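PDB 4ECN: leucine-rich repeat protein from Bacteroides thetaiotaomicron, which is of unknown function but, as an extracellular leucine-rich repeat protein, probably binds another protein through its curved solenoid. Local coordinates for residues Y644-V649 with I673-T679; G660-S664 with I685-E691; L829-A835 with M855-D861; C848-E852 with G868-L872. All coordinates share one frame. Residues are numbered along the deposited sequence.

Contact 1: residues Y644-V649 with I673-T679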
loop_
_atom_site.group_PDB
_atom_site.type_symbol
_atom_site.label_atom_id
_atom_site.label_comp_id
_atom_site.label_asym_id
_atom_site.label_seq_id
_atom_site.Cartn_x
_atom_site.Cartn_y
_atom_site.Cartn_z
ATOM N N TYR A 644 -31.896 -4.212 14.015
ATOM C CA TYR A 644 -30.444 -4.328 13.897
ATOM C C TYR A 644 -29.799 -3.256 14.779
ATOM O O TYR A 644 -30.166 -2.078 14.716
ATOM C CB TYR A 644 -29.917 -4.263 12.427
ATOM C CG TYR A 644 -28.398 -4.297 12.369
ATOM C CD1 TYR A 644 -27.693 -5.447 12.723
ATOM C CD2 TYR A 644 -27.660 -3.138 12.109
ATOM C CE1 TYR A 644 -26.296 -5.453 12.798
ATOM C CE2 TYR A 644 -26.258 -3.139 12.161
ATOM C CZ TYR A 644 -25.582 -4.303 12.501
ATOM O OH TYR A 644 -24.203 -4.342 12.562
ATOM N N VAL A 645 -28.823 -3.670 15.590
ATOM C CA VAL A 645 -28.151 -2.748 16.493
ATOM C C VAL A 645 -26.724 -2.528 16.001
ATOM O O VAL A 645 -25.874 -3.429 16.100
ATOM C CB VAL A 645 -28.196 -3.252 17.976
ATOM C CG1 VAL A 645 -27.430 -2.327 18.909
ATOM C CG2 VAL A 645 -29.632 -3.416 18.457
HETATM N N MSE A 646 -26.463 -1.298 15.498
HETATM C CA MSE A 646 -25.133 -0.836 15.058
HETATM C C MSE A 646 -24.121 -0.947 16.192
HETATM O O MSE A 646 -24.511 -0.905 17.364
HETATM C CB MSE A 646 -25.183 0.616 14.576
HETATM C CG MSE A 646 -26.215 0.886 13.501
HETATM SE SE MSE A 646 -26.165 2.781 13.002
HETATM C CE MSE A 646 -26.722 3.635 14.710
ATOM N N GLY A 647 -22.847 -1.091 15.855
ATOM C CA GLY A 647 -21.797 -1.173 16.862
ATOM C C GLY A 647 -21.599 0.130 17.620
ATOM O O GLY A 647 -21.462 0.114 18.854
ATOM N N SER A 648 -21.608 1.281 16.893
ATOM C CA SER A 648 -21.377 2.573 17.524
ATOM C C SER A 648 -21.634 3.823 16.623
ATOM O O SER A 648 -21.598 3.748 15.388
ATOM C CB SER A 648 -19.920 2.645 17.974
ATOM O OG SER A 648 -19.019 2.401 16.902
ATOM N N VAL A 649 -21.817 4.985 17.277
ATOM C CA VAL A 649 -21.870 6.286 16.627
ATOM C C VAL A 649 -20.845 7.136 17.329
ATOM O O VAL A 649 -20.802 7.115 18.568
ATOM C CB VAL A 649 -23.257 6.960 16.563
ATOM C CG1 VAL A 649 -24.148 6.270 15.557
ATOM C CG2 VAL A 649 -23.925 7.039 17.932
ATOM N N ILE A 673 -31.227 6.141 18.894
ATOM C CA ILE A 673 -30.076 5.559 18.182
ATOM C C ILE A 673 -30.005 4.043 18.440
ATOM O O ILE A 673 -29.958 3.614 19.602
ATOM C CB ILE A 673 -28.717 6.236 18.586
ATOM C CG1 ILE A 673 -28.791 7.789 18.665
ATOM C CG2 ILE A 673 -27.539 5.738 17.711
ATOM C CD1 ILE A 673 -27.551 8.479 19.155
ATOM N N ASN A 674 -29.925 3.240 17.362
ATOM C CA ASN A 674 -29.798 1.790 17.461
ATOM C C ASN A 674 -28.304 1.413 17.436
ATOM O O ASN A 674 -27.803 0.926 16.430
ATOM C CB ASN A 674 -30.585 1.114 16.342
ATOM C CG ASN A 674 -30.233 1.595 14.952
ATOM O OD1 ASN A 674 -30.363 2.772 14.610
ATOM N ND2 ASN A 674 -29.789 0.681 14.118
ATOM N N ALA A 675 -27.585 1.675 18.543
ATOM C CA ALA A 675 -26.150 1.430 18.652
ATOM C C ALA A 675 -25.744 1.111 20.079
ATOM O O ALA A 675 -26.252 1.726 21.023
ATOM C CB ALA A 675 -25.367 2.635 18.159
ATOM N N SER A 676 -24.804 0.145 20.227
ATOM C CA SER A 676 -24.307 -0.323 21.519
ATOM C C SER A 676 -23.451 0.734 22.202
ATOM O O SER A 676 -23.558 0.879 23.407
ATOM C CB SER A 676 -23.503 -1.604 21.344
ATOM O OG SER A 676 -24.261 -2.591 20.659
ATOM N N THR A 677 -22.619 1.481 21.440
ATOM C CA THR A 677 -21.748 2.523 21.985
ATOM C C THR A 677 -22.094 3.884 21.350
ATOM O O THR A 677 -22.255 4.006 20.130
ATOM C CB THR A 677 -20.261 2.170 21.794
ATOM O OG1 THR A 677 -19.969 0.926 22.445
ATOM C CG2 THR A 677 -19.335 3.238 22.343
ATOM N N VAL A 678 -22.226 4.909 22.214
ATOM C CA VAL A 678 -22.535 6.283 21.815
ATOM C C VAL A 678 -21.448 7.158 22.397
ATOM O O VAL A 678 -21.277 7.164 23.617
ATOM C CB VAL A 678 -23.961 6.733 22.220
ATOM C CG1 VAL A 678 -24.182 8.205 21.901
ATOM C CG2 VAL A 678 -25.015 5.871 21.534
ATOM N N THR A 679 -20.650 7.820 21.518
ATOM C CA THR A 679 -19.553 8.667 21.968
ATOM C C THR A 679 -19.961 10.104 21.820
ATOM O O THR A 679 -20.222 10.565 20.707
ATOM C CB THR A 679 -18.255 8.374 21.224
ATOM O OG1 THR A 679 -18.046 6.962 21.114
ATOM C CG2 THR A 679 -17.053 9.093 21.850
HETATM O O HOH W 1 -23.651 -4.555 18.142
#

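Contact 2: residues G660-S664 with I685-E691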
loop_
_atom_site.group_PDB
_atom_site.type_symbol
_atom_site.label_atom_id
_atom_site.label_comp_id
_atom_site.label_asym_id
_atom_site.label_seq_id
_atom_site.Cartn_x
_atom_site.Cartn_y
_atom_site.Cartn_z
ATOM N N GLY A 660 -28.445 24.794 23.737
ATOM C CA GLY A 660 -29.413 24.624 24.817
ATOM C C GLY A 660 -30.066 23.264 24.962
ATOM O O GLY A 660 -30.558 22.929 26.050
ATOM N N ARG A 661 -30.130 22.487 23.869
ATOM C CA ARG A 661 -30.700 21.141 23.922
ATOM C C ARG A 661 -29.937 20.280 22.932
ATOM O O ARG A 661 -29.421 20.797 21.950
ATOM C CB ARG A 661 -32.226 21.123 23.713
ATOM C CG ARG A 661 -32.794 21.900 22.542
ATOM C CD ARG A 661 -34.298 22.084 22.726
ATOM N NE ARG A 661 -35.028 20.823 22.942
ATOM C CZ ARG A 661 -35.545 20.074 21.968
ATOM N NH1 ARG A 661 -35.408 20.438 20.696
ATOM N NH2 ARG A 661 -36.191 18.948 22.260
ATOM N N ASN A 662 -29.767 18.996 23.251
ATOM C CA ASN A 662 -28.896 18.092 22.480
ATOM C C ASN A 662 -29.504 17.656 21.120
ATOM O O ASN A 662 -28.751 17.188 20.274
ATOM C CB ASN A 662 -28.552 16.844 23.310
ATOM C CG ASN A 662 -28.010 17.109 24.712
ATOM O OD1 ASN A 662 -28.391 16.416 25.660
ATOM N ND2 ASN A 662 -27.157 18.130 24.904
ATOM N N ILE A 663 -30.819 17.837 20.895
ATOM C CA ILE A 663 -31.493 17.494 19.623
ATOM C C ILE A 663 -32.281 18.717 19.078
ATOM O O ILE A 663 -32.780 19.525 19.868
ATOM C CB ILE A 663 -32.421 16.253 19.763
ATOM C CG1 ILE A 663 -33.474 16.434 20.905
ATOM C CG2 ILE A 663 -31.574 14.987 19.938
ATOM C CD1 ILE A 663 -34.648 15.424 20.953
ATOM N N SER A 664 -32.391 18.853 17.737
ATOM C CA SER A 664 -33.122 19.985 17.124
ATOM C C SER A 664 -34.647 19.712 16.985
ATOM O O SER A 664 -35.424 20.663 16.894
ATOM C CB SER A 664 -32.547 20.343 15.757
ATOM O OG SER A 664 -32.261 19.187 14.988
ATOM N N ILE A 685 -22.390 19.623 26.348
ATOM C CA ILE A 685 -23.561 19.025 26.972
ATOM C C ILE A 685 -23.627 19.454 28.417
ATOM O O ILE A 685 -22.702 19.200 29.204
ATOM C CB ILE A 685 -23.507 17.487 26.817
ATOM C CG1 ILE A 685 -23.625 17.091 25.314
ATOM C CG2 ILE A 685 -24.580 16.812 27.673
ATOM C CD1 ILE A 685 -23.121 15.736 24.988
ATOM N N GLN A 686 -24.729 20.128 28.756
ATOM C CA GLN A 686 -24.998 20.608 30.108
ATOM C C GLN A 686 -26.091 19.786 30.764
ATOM O O GLN A 686 -26.103 19.671 31.981
ATOM C CB GLN A 686 -25.387 22.080 30.070
ATOM C CG GLN A 686 -24.302 22.966 30.623
ATOM C CD GLN A 686 -24.544 24.418 30.322
ATOM O OE1 GLN A 686 -24.288 24.897 29.208
ATOM N NE2 GLN A 686 -24.945 25.168 31.333
ATOM N N LYS A 687 -27.000 19.218 29.947
ATOM C CA LYS A 687 -28.124 18.379 30.337
ATOM C C LYS A 687 -27.875 16.964 29.828
ATOM O O LYS A 687 -27.646 16.756 28.635
ATOM C CB LYS A 687 -29.463 18.959 29.796
ATOM C CG LYS A 687 -30.736 18.514 30.571
ATOM C CD LYS A 687 -31.385 17.181 30.083
ATOM C CE LYS A 687 -32.231 16.430 31.110
ATOM N NZ LYS A 687 -31.404 15.737 32.153
ATOM N N PHE A 688 -27.894 15.992 30.740
ATOM C CA PHE A 688 -27.677 14.576 30.440
ATOM C C PHE A 688 -28.676 14.114 29.323
ATOM O O PHE A 688 -29.855 14.481 29.383
ATOM C CB PHE A 688 -27.822 13.759 31.718
ATOM C CG PHE A 688 -27.615 12.291 31.495
ATOM C CD1 PHE A 688 -28.681 11.467 31.152
ATOM C CD2 PHE A 688 -26.347 11.727 31.607
ATOM C CE1 PHE A 688 -28.483 10.113 30.925
ATOM C CE2 PHE A 688 -26.160 10.358 31.426
ATOM C CZ PHE A 688 -27.226 9.565 31.066
ATOM N N PRO A 689 -28.228 13.344 28.292
ATOM C CA PRO A 689 -29.119 13.036 27.161
ATOM C C PRO A 689 -30.178 11.958 27.452
ATOM O O PRO A 689 -30.199 10.894 26.824
ATOM C CB PRO A 689 -28.148 12.574 26.082
ATOM C CG PRO A 689 -27.011 12.004 26.826
ATOM C CD PRO A 689 -26.860 12.841 28.045
ATOM N N THR A 690 -31.133 12.297 28.329
ATOM C CA THR A 690 -32.298 11.470 28.704
ATOM C C THR A 690 -33.012 10.938 27.436
ATOM O O THR A 690 -33.435 9.780 27.380
ATOM C CB THR A 690 -33.255 12.324 29.565
ATOM O OG1 THR A 690 -32.527 12.864 30.669
ATOM C CG2 THR A 690 -34.463 11.547 30.061
ATOM N N GLU A 691 -33.087 11.807 26.419
ATOM C CA GLU A 691 -33.633 11.612 25.078
ATOM C C GLU A 691 -33.225 10.276 24.474
ATOM O O GLU A 691 -33.975 9.716 23.682
ATOM C CB GLU A 691 -33.133 12.737 24.158
ATOM C CG GLU A 691 -33.149 14.120 24.801
ATOM C CD GLU A 691 -31.881 14.587 25.488
ATOM O OE1 GLU A 691 -30.869 14.789 24.782
ATOM O OE2 GLU A 691 -31.929 14.860 26.710
#

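Contact 3: residues L829-A835 with M855-D861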
loop_
_atom_site.group_PDB
_atom_site.type_symbol
_atom_site.label_atom_id
_atom_site.label_comp_id
_atom_site.label_asym_id
_atom_site.label_seq_id
_atom_site.Cartn_x
_atom_site.Cartn_y
_atom_site.Cartn_z
ATOM N N LEU A 829 -11.033 -6.594 46.501
ATOM C CA LEU A 829 -10.800 -5.290 45.864
ATOM C C LEU A 829 -9.284 -5.125 45.833
ATOM O O LEU A 829 -8.712 -4.459 46.707
ATOM C CB LEU A 829 -11.541 -4.171 46.656
ATOM C CG LEU A 829 -11.923 -2.855 45.930
ATOM C CD1 LEU A 829 -12.680 -1.933 46.867
ATOM C CD2 LEU A 829 -10.708 -2.113 45.361
ATOM N N TYR A 830 -8.628 -5.817 44.872
ATOM C CA TYR A 830 -7.179 -5.941 44.848
ATOM C C TYR A 830 -6.443 -4.897 43.967
ATOM O O TYR A 830 -5.221 -5.015 43.845
ATOM C CB TYR A 830 -6.785 -7.357 44.395
ATOM C CG TYR A 830 -7.145 -7.725 42.975
ATOM C CD1 TYR A 830 -6.254 -7.494 41.930
ATOM C CD2 TYR A 830 -8.316 -8.418 42.689
ATOM C CE1 TYR A 830 -6.552 -7.880 40.622
ATOM C CE2 TYR A 830 -8.617 -8.831 41.389
ATOM C CZ TYR A 830 -7.732 -8.555 40.355
ATOM O OH TYR A 830 -8.009 -8.934 39.060
ATOM N N ILE A 831 -7.138 -3.872 43.400
ATOM C CA ILE A 831 -6.484 -2.775 42.648
ATOM C C ILE A 831 -6.930 -1.465 43.279
ATOM O O ILE A 831 -8.017 -0.991 42.956
ATOM C CB ILE A 831 -6.713 -2.773 41.122
ATOM C CG1 ILE A 831 -6.565 -4.168 40.503
ATOM C CG2 ILE A 831 -5.766 -1.765 40.465
ATOM C CD1 ILE A 831 -7.036 -4.279 39.121
ATOM N N LEU A 832 -6.120 -0.885 44.193
ATOM C CA LEU A 832 -6.531 0.324 44.908
ATOM C C LEU A 832 -5.548 1.469 44.725
ATOM O O LEU A 832 -4.373 1.314 45.052
ATOM C CB LEU A 832 -6.676 0.009 46.411
ATOM C CG LEU A 832 -7.251 1.108 47.305
ATOM C CD1 LEU A 832 -8.713 1.326 47.030
ATOM C CD2 LEU A 832 -7.100 0.743 48.768
ATOM N N ASP A 833 -6.052 2.636 44.257
ATOM C CA ASP A 833 -5.259 3.854 44.077
ATOM C C ASP A 833 -5.635 4.859 45.156
ATOM O O ASP A 833 -6.725 5.436 45.131
ATOM C CB ASP A 833 -5.425 4.458 42.670
ATOM C CG ASP A 833 -4.948 5.899 42.483
ATOM O OD1 ASP A 833 -3.863 6.251 43.018
ATOM O OD2 ASP A 833 -5.621 6.654 41.752
ATOM N N ILE A 834 -4.735 5.043 46.123
ATOM C CA ILE A 834 -4.952 5.982 47.205
ATOM C C ILE A 834 -3.816 7.020 47.212
ATOM O O ILE A 834 -3.734 7.820 48.146
ATOM C CB ILE A 834 -5.105 5.274 48.564
ATOM C CG1 ILE A 834 -3.853 4.448 48.954
ATOM C CG2 ILE A 834 -6.399 4.455 48.609
ATOM C CD1 ILE A 834 -3.792 4.143 50.473
ATOM N N ALA A 835 -2.978 7.036 46.138
ATOM C CA ALA A 835 -1.862 7.972 46.009
ATOM C C ALA A 835 -2.345 9.405 45.849
ATOM O O ALA A 835 -3.438 9.650 45.337
ATOM C CB ALA A 835 -0.990 7.597 44.842
HETATM N N MSE A 855 -0.458 -10.236 44.740
HETATM C CA MSE A 855 -1.873 -10.477 44.429
HETATM C C MSE A 855 -2.749 -9.243 44.716
HETATM O O MSE A 855 -3.976 -9.328 44.641
HETATM C CB MSE A 855 -2.384 -11.669 45.249
HETATM C CG MSE A 855 -1.623 -12.960 45.008
HETATM SE SE MSE A 855 -2.407 -14.474 45.984
HETATM C CE MSE A 855 -2.082 -14.009 47.866
ATOM N N TYR A 856 -2.109 -8.109 45.050
ATOM C CA TYR A 856 -2.724 -6.824 45.371
ATOM C C TYR A 856 -1.863 -5.706 44.789
ATOM O O TYR A 856 -0.633 -5.712 44.957
ATOM C CB TYR A 856 -2.876 -6.680 46.894
ATOM C CG TYR A 856 -3.956 -5.732 47.374
ATOM C CD1 TYR A 856 -3.712 -4.366 47.492
ATOM C CD2 TYR A 856 -5.168 -6.217 47.855
ATOM C CE1 TYR A 856 -4.674 -3.498 48.021
ATOM C CE2 TYR A 856 -6.143 -5.362 48.367
ATOM C CZ TYR A 856 -5.893 -3.999 48.458
ATOM O OH TYR A 856 -6.874 -3.164 48.963
ATOM N N VAL A 857 -2.506 -4.766 44.071
ATOM C CA VAL A 857 -1.846 -3.626 43.453
ATOM C C VAL A 857 -2.234 -2.385 44.209
ATOM O O VAL A 857 -3.390 -1.956 44.130
ATOM C CB VAL A 857 -2.198 -3.516 41.966
ATOM C CG1 VAL A 857 -1.328 -2.468 41.282
ATOM C CG2 VAL A 857 -2.062 -4.866 41.273
ATOM N N LEU A 858 -1.301 -1.827 44.982
ATOM C CA LEU A 858 -1.619 -0.626 45.730
ATOM C C LEU A 858 -0.807 0.525 45.199
ATOM O O LEU A 858 0.420 0.430 45.125
ATOM C CB LEU A 858 -1.416 -0.783 47.245
ATOM C CG LEU A 858 -1.856 0.428 48.072
ATOM C CD1 LEU A 858 -3.372 0.503 48.195
ATOM C CD2 LEU A 858 -1.244 0.406 49.449
ATOM N N LEU A 859 -1.517 1.590 44.779
ATOM C CA LEU A 859 -0.957 2.852 44.314
ATOM C C LEU A 859 -0.997 3.802 45.477
ATOM O O LEU A 859 -2.061 4.067 46.051
ATOM C CB LEU A 859 -1.654 3.423 43.074
ATOM C CG LEU A 859 -1.495 2.650 41.766
ATOM C CD1 LEU A 859 -2.125 3.409 40.624
ATOM C CD2 LEU A 859 -0.017 2.410 41.411
ATOM N N TYR A 860 0.188 4.236 45.888
ATOM C CA TYR A 860 0.401 5.036 47.073
ATOM C C TYR A 860 1.735 5.779 46.991
ATOM O O TYR A 860 2.533 5.547 46.067
ATOM C CB TYR A 860 0.385 4.085 48.288
ATOM C CG TYR A 860 1.628 3.222 48.366
ATOM C CD1 TYR A 860 1.855 2.206 47.441
ATOM C CD2 TYR A 860 2.611 3.462 49.326
ATOM C CE1 TYR A 860 3.036 1.468 47.451
ATOM C CE2 TYR A 860 3.793 2.723 49.351
ATOM C CZ TYR A 860 3.994 1.718 48.418
ATOM O OH TYR A 860 5.127 0.949 48.445
ATOM N N ASP A 861 1.991 6.620 48.007
ATOM C CA ASP A 861 3.199 7.407 48.198
ATOM C C ASP A 861 3.868 6.987 49.494
ATOM O O ASP A 861 3.194 6.950 50.533
ATOM C CB ASP A 861 2.872 8.915 48.222
ATOM C CG ASP A 861 2.102 9.476 47.039
ATOM O OD1 ASP A 861 2.410 9.085 45.888
ATOM O OD2 ASP A 861 1.248 10.376 47.257
#

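Contact 4: residues C848-E852 with G868-L872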
loop_
_atom_site.group_PDB
_atom_site.type_symbol
_atom_site.label_atom_id
_atom_site.label_comp_id
_atom_site.label_asym_id
_atom_site.label_seq_id
_atom_site.Cartn_x
_atom_site.Cartn_y
_atom_site.Cartn_z
ATOM N N CYS A 848 -1.938 -7.100 53.765
ATOM C CA CYS A 848 -0.475 -7.099 53.824
ATOM C C CYS A 848 0.107 -8.414 53.244
ATOM O O CYS A 848 0.973 -8.290 52.379
ATOM C CB CYS A 848 0.023 -6.855 55.243
ATOM S SG CYS A 848 1.823 -6.943 55.419
ATOM N N PRO A 849 -0.356 -9.648 53.609
ATOM C CA PRO A 849 0.230 -10.852 52.978
ATOM C C PRO A 849 -0.104 -10.978 51.479
ATOM O O PRO A 849 0.683 -11.570 50.735
ATOM C CB PRO A 849 -0.382 -12.009 53.766
ATOM C CG PRO A 849 -1.591 -11.460 54.409
ATOM C CD PRO A 849 -1.366 -10.012 54.631
ATOM N N TYR A 850 -1.246 -10.409 51.032
ATOM C CA TYR A 850 -1.662 -10.440 49.621
ATOM C C TYR A 850 -0.805 -9.492 48.776
ATOM O O TYR A 850 -0.527 -9.801 47.614
ATOM C CB TYR A 850 -3.148 -10.083 49.475
ATOM C CG TYR A 850 -4.082 -11.084 50.121
ATOM C CD1 TYR A 850 -4.467 -10.951 51.453
ATOM C CD2 TYR A 850 -4.582 -12.166 49.400
ATOM C CE1 TYR A 850 -5.319 -11.877 52.056
ATOM C CE2 TYR A 850 -5.432 -13.101 49.990
ATOM C CZ TYR A 850 -5.808 -12.947 51.317
ATOM O OH TYR A 850 -6.671 -13.849 51.899
ATOM N N ILE A 851 -0.371 -8.348 49.365
ATOM C CA ILE A 851 0.506 -7.359 48.706
ATOM C C ILE A 851 1.864 -8.012 48.452
ATOM O O ILE A 851 2.400 -7.914 47.339
ATOM C CB ILE A 851 0.633 -6.042 49.542
ATOM C CG1 ILE A 851 -0.722 -5.298 49.542
ATOM C CG2 ILE A 851 1.765 -5.135 49.000
ATOM C CD1 ILE A 851 -0.904 -4.165 50.498
ATOM N N GLU A 852 2.378 -8.714 49.493
ATOM C CA GLU A 852 3.655 -9.438 49.520
ATOM C C GLU A 852 3.673 -10.572 48.497
ATOM O O GLU A 852 4.714 -10.804 47.881
ATOM C CB GLU A 852 3.939 -10.000 50.933
ATOM C CG GLU A 852 4.241 -8.908 51.950
ATOM C CD GLU A 852 4.309 -9.263 53.426
ATOM O OE1 GLU A 852 4.127 -10.450 53.785
ATOM O OE2 GLU A 852 4.533 -8.328 54.228
ATOM N N GLY A 868 0.762 -0.929 58.735
ATOM C CA GLY A 868 0.531 -2.356 58.535
ATOM C C GLY A 868 1.302 -3.169 57.519
ATOM O O GLY A 868 1.084 -4.383 57.446
ATOM N N CYS A 869 2.175 -2.544 56.716
ATOM C CA CYS A 869 2.952 -3.297 55.725
ATOM C C CYS A 869 4.352 -2.704 55.618
ATOM O O CYS A 869 4.541 -1.568 55.157
ATOM C CB CYS A 869 2.254 -3.339 54.367
ATOM S SG CYS A 869 3.128 -4.312 53.113
ATOM N N ASP A 870 5.337 -3.489 56.070
ATOM C CA ASP A 870 6.732 -3.069 56.063
ATOM C C ASP A 870 7.301 -3.155 54.658
ATOM O O ASP A 870 8.174 -2.356 54.321
ATOM C CB ASP A 870 7.561 -3.911 57.048
ATOM C CG ASP A 870 7.212 -3.644 58.498
ATOM O OD1 ASP A 870 6.087 -4.016 58.920
ATOM O OD2 ASP A 870 8.059 -3.061 59.213
ATOM N N ALA A 871 6.766 -4.079 53.833
ATOM C CA ALA A 871 7.191 -4.331 52.448
ATOM C C ALA A 871 6.998 -3.095 51.530
ATOM O O ALA A 871 7.654 -3.018 50.484
ATOM C CB ALA A 871 6.419 -5.514 51.878
ATOM N N LEU A 872 6.115 -2.134 51.927
ATOM C CA LEU A 872 5.793 -0.916 51.156
ATOM C C LEU A 872 6.921 0.120 51.189
ATOM O O LEU A 872 7.057 0.916 50.251
ATOM C CB LEU A 872 4.499 -0.240 51.666
ATOM C CG LEU A 872 3.173 -0.989 51.502
ATOM C CD1 LEU A 872 2.055 -0.232 52.174
ATOM C CD2 LEU A 872 2.826 -1.241 50.046
#

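Contact 1: residues Y644-V649 with I673-T679
Two neighbouring parallel strands pair here inside the long sheet of the leucine-rich repeat solenoid, 646-650 beside 675-679, and most of the residues that meet are buried. Backbone hydrogen bonds run from Met646 N to Asn674 O (2.8 Å), Ser676 N to Met646 O (3.1 Å), Thr677 N to Gly647 O (3.1 Å), Val649 N to Thr677 O (3.0 Å) and Thr679 N to Val649 O (3.0 Å). Both chains turn a corner at the same level, at Gly647 and Ser676, so pairing continues through the kink. The spacing fits the LxxLxLxxNxL repeat: Met646 and Val649 on one strand, Ala675 and Val678 on the next, occupy the inward leucine positions, and adjacent coils stack by matching them. The selenomethionine CE of Met646 lies 3.8 Å from Ala675 CB, a methyl small enough to leave it room, while Val649 CG2 meets Ile673 CG2 at 3.8 Å and Val678 CG2 at 3.9 Å. Ser648 and Thr677 face the other side, their CB atoms 3.9 Å apart; these small polar residues suit the concave surface, where Gln396 covers Ser648. Before the strands, Asn674 ND2 reaches back to Tyr644 O (2.8 Å), an amide donor satisfying a loop carbonyl.

Contact 2: residues G660-S664 with I685-E691
A single polar side chain, Asn662, carries most of this contact, pushed into a hollow of the facing loop and covered there over 96 Å². Its carboxamide sits among the Lys687 carbonyl, the Pro689 ring and the Glu691 carboxylate, with Ile685 along its flank. A short, polar residue suits such a pocket, which is lined by backbone oxygen and carboxylate as well as carbon. Both segments belong to the return loops of successive leucine-rich repeats, which lie across the solenoid from its parallel sheet; Ile685 fills the last hydrophobic position of the LxxLxLxxNxL pattern. Beyond it the loop is shaped by Pro689, centre of an inverse gamma turn closed by Thr690 N to Phe688 O (2.7 Å), which leads into helix 690-694. That turn leaves Glu691 pointing back at 660-664, where its CG lies 4.3 Å from Ile663 CD1, a loose aliphatic touch. Phe688 points the other way, its large ring packing on Leu704 and Leu717 of the next coil.

Contact 3: residues L829-A835 with M855-D861
Backbone hydrogen bonds set the frame: Val857 N to Tyr830 O (2.7 Å), Leu832 N to Val857 O (2.9 Å), Leu859 N to Leu832 O (2.9 Å) and Ile834 N to Leu859 O (2.8 Å). They hold strands 831-833 and 857-859 parallel, with axes 4.7 Å apart and only 5° between their directions. CA-H...O contacts reinforce them, such as Leu858 CA to Leu832 O at 3.4 Å. This is the terminal pair of the leucine-rich repeat sheet: 831-833 is also bonded to strand 810-812, whereas 857-859 is the outermost strand. Apolar contacts fill the coil interior. Leu832 CD2 meets Leu858 CD1 at 3.8 Å, and Ile834 CG1 lies 4.0 Å from the same Leu858 CD1; branched aliphatic residues at these inward positions stack one coil on the next. On the opposite face, Ile831 CG2 lies 4.2 Å from Val857 CB, and Asp833 OD1 lies 3.6 Å from Leu859 CB. Val857 and Leu859 lie exposed on this face of the outermost strand, while the charge of Asp833 is met by a salt bridge from its OD2 to Arg784. The aromatic interaction is a CH-pi contact: Tyr830 CA stands 4.0 Å from the centroid of the Tyr856 ring, over its face. The broad tyrosine ring thus covers the start of the neighbouring strand, helped by Tyr830 CB, 4.0 Å from Tyr856 CD2.

Contact 4: residues C848-E852 with G868-L872
Ile851 lays its CG2 methyl against the loop 868-872 near the C terminus, 4.2 Å from Leu872 CD2 and 4.4 Å from Cys869 SG. Here the short helix 848-852, in the connection between the final two strands of the parallel sheet, packs against the turn after strand 865-867, consistent with a C-terminal cap on the leucine-rich repeat solenoid. Bulky aliphatic residues suit its inner side, and Ile851 also touches Tyr856, carrying the apolar cluster towards the last strand of the sheet. Glu852 CG rests 4.0 Å from Ala871 CB; the methylene part of the side chain serves as apolar surface, and the small alanine lets it approach. The helix is held by a hydrogen bond from Glu852 N to Cys848 O (3.2 Å), and that full turn brings Cys848, Ile851 and Glu852 onto the side facing the loop. Gly868 has phi 101° and psi -4°, a conformation in which a CB would jam against the preceding carbonyl, so glycine is needed to swing the chain from its strand into the turn. Cys848 and Cys869 meet with SG atoms 3.7 Å apart, too far for a disulphide, and Cys848 SG lies 3.3 Å from Gly868 O.

From the N terminus two DUF4458 regions precede the leucine-rich repeats, whose later coils hold all four contacts. Contact 1 opens at 644-649; before it closes at 673-679, contact 2 opens at 660-664, to close in turn at 685-691. The two cross, tying successive coils at the sheet and at the return loop, nearest atoms about 7 Å apart. Contact 3, its centre about 34 Å from that of contact 1, then opens at 829-835 and closes at 855-861, joining the same sheet's last two strands; within it contact 4 opens at 848-852, to close at 868-872. These two cross and touch, Tyr860 OH 2.6 Å from Leu872 O, uniting sheet edge, helix and C-terminal turn.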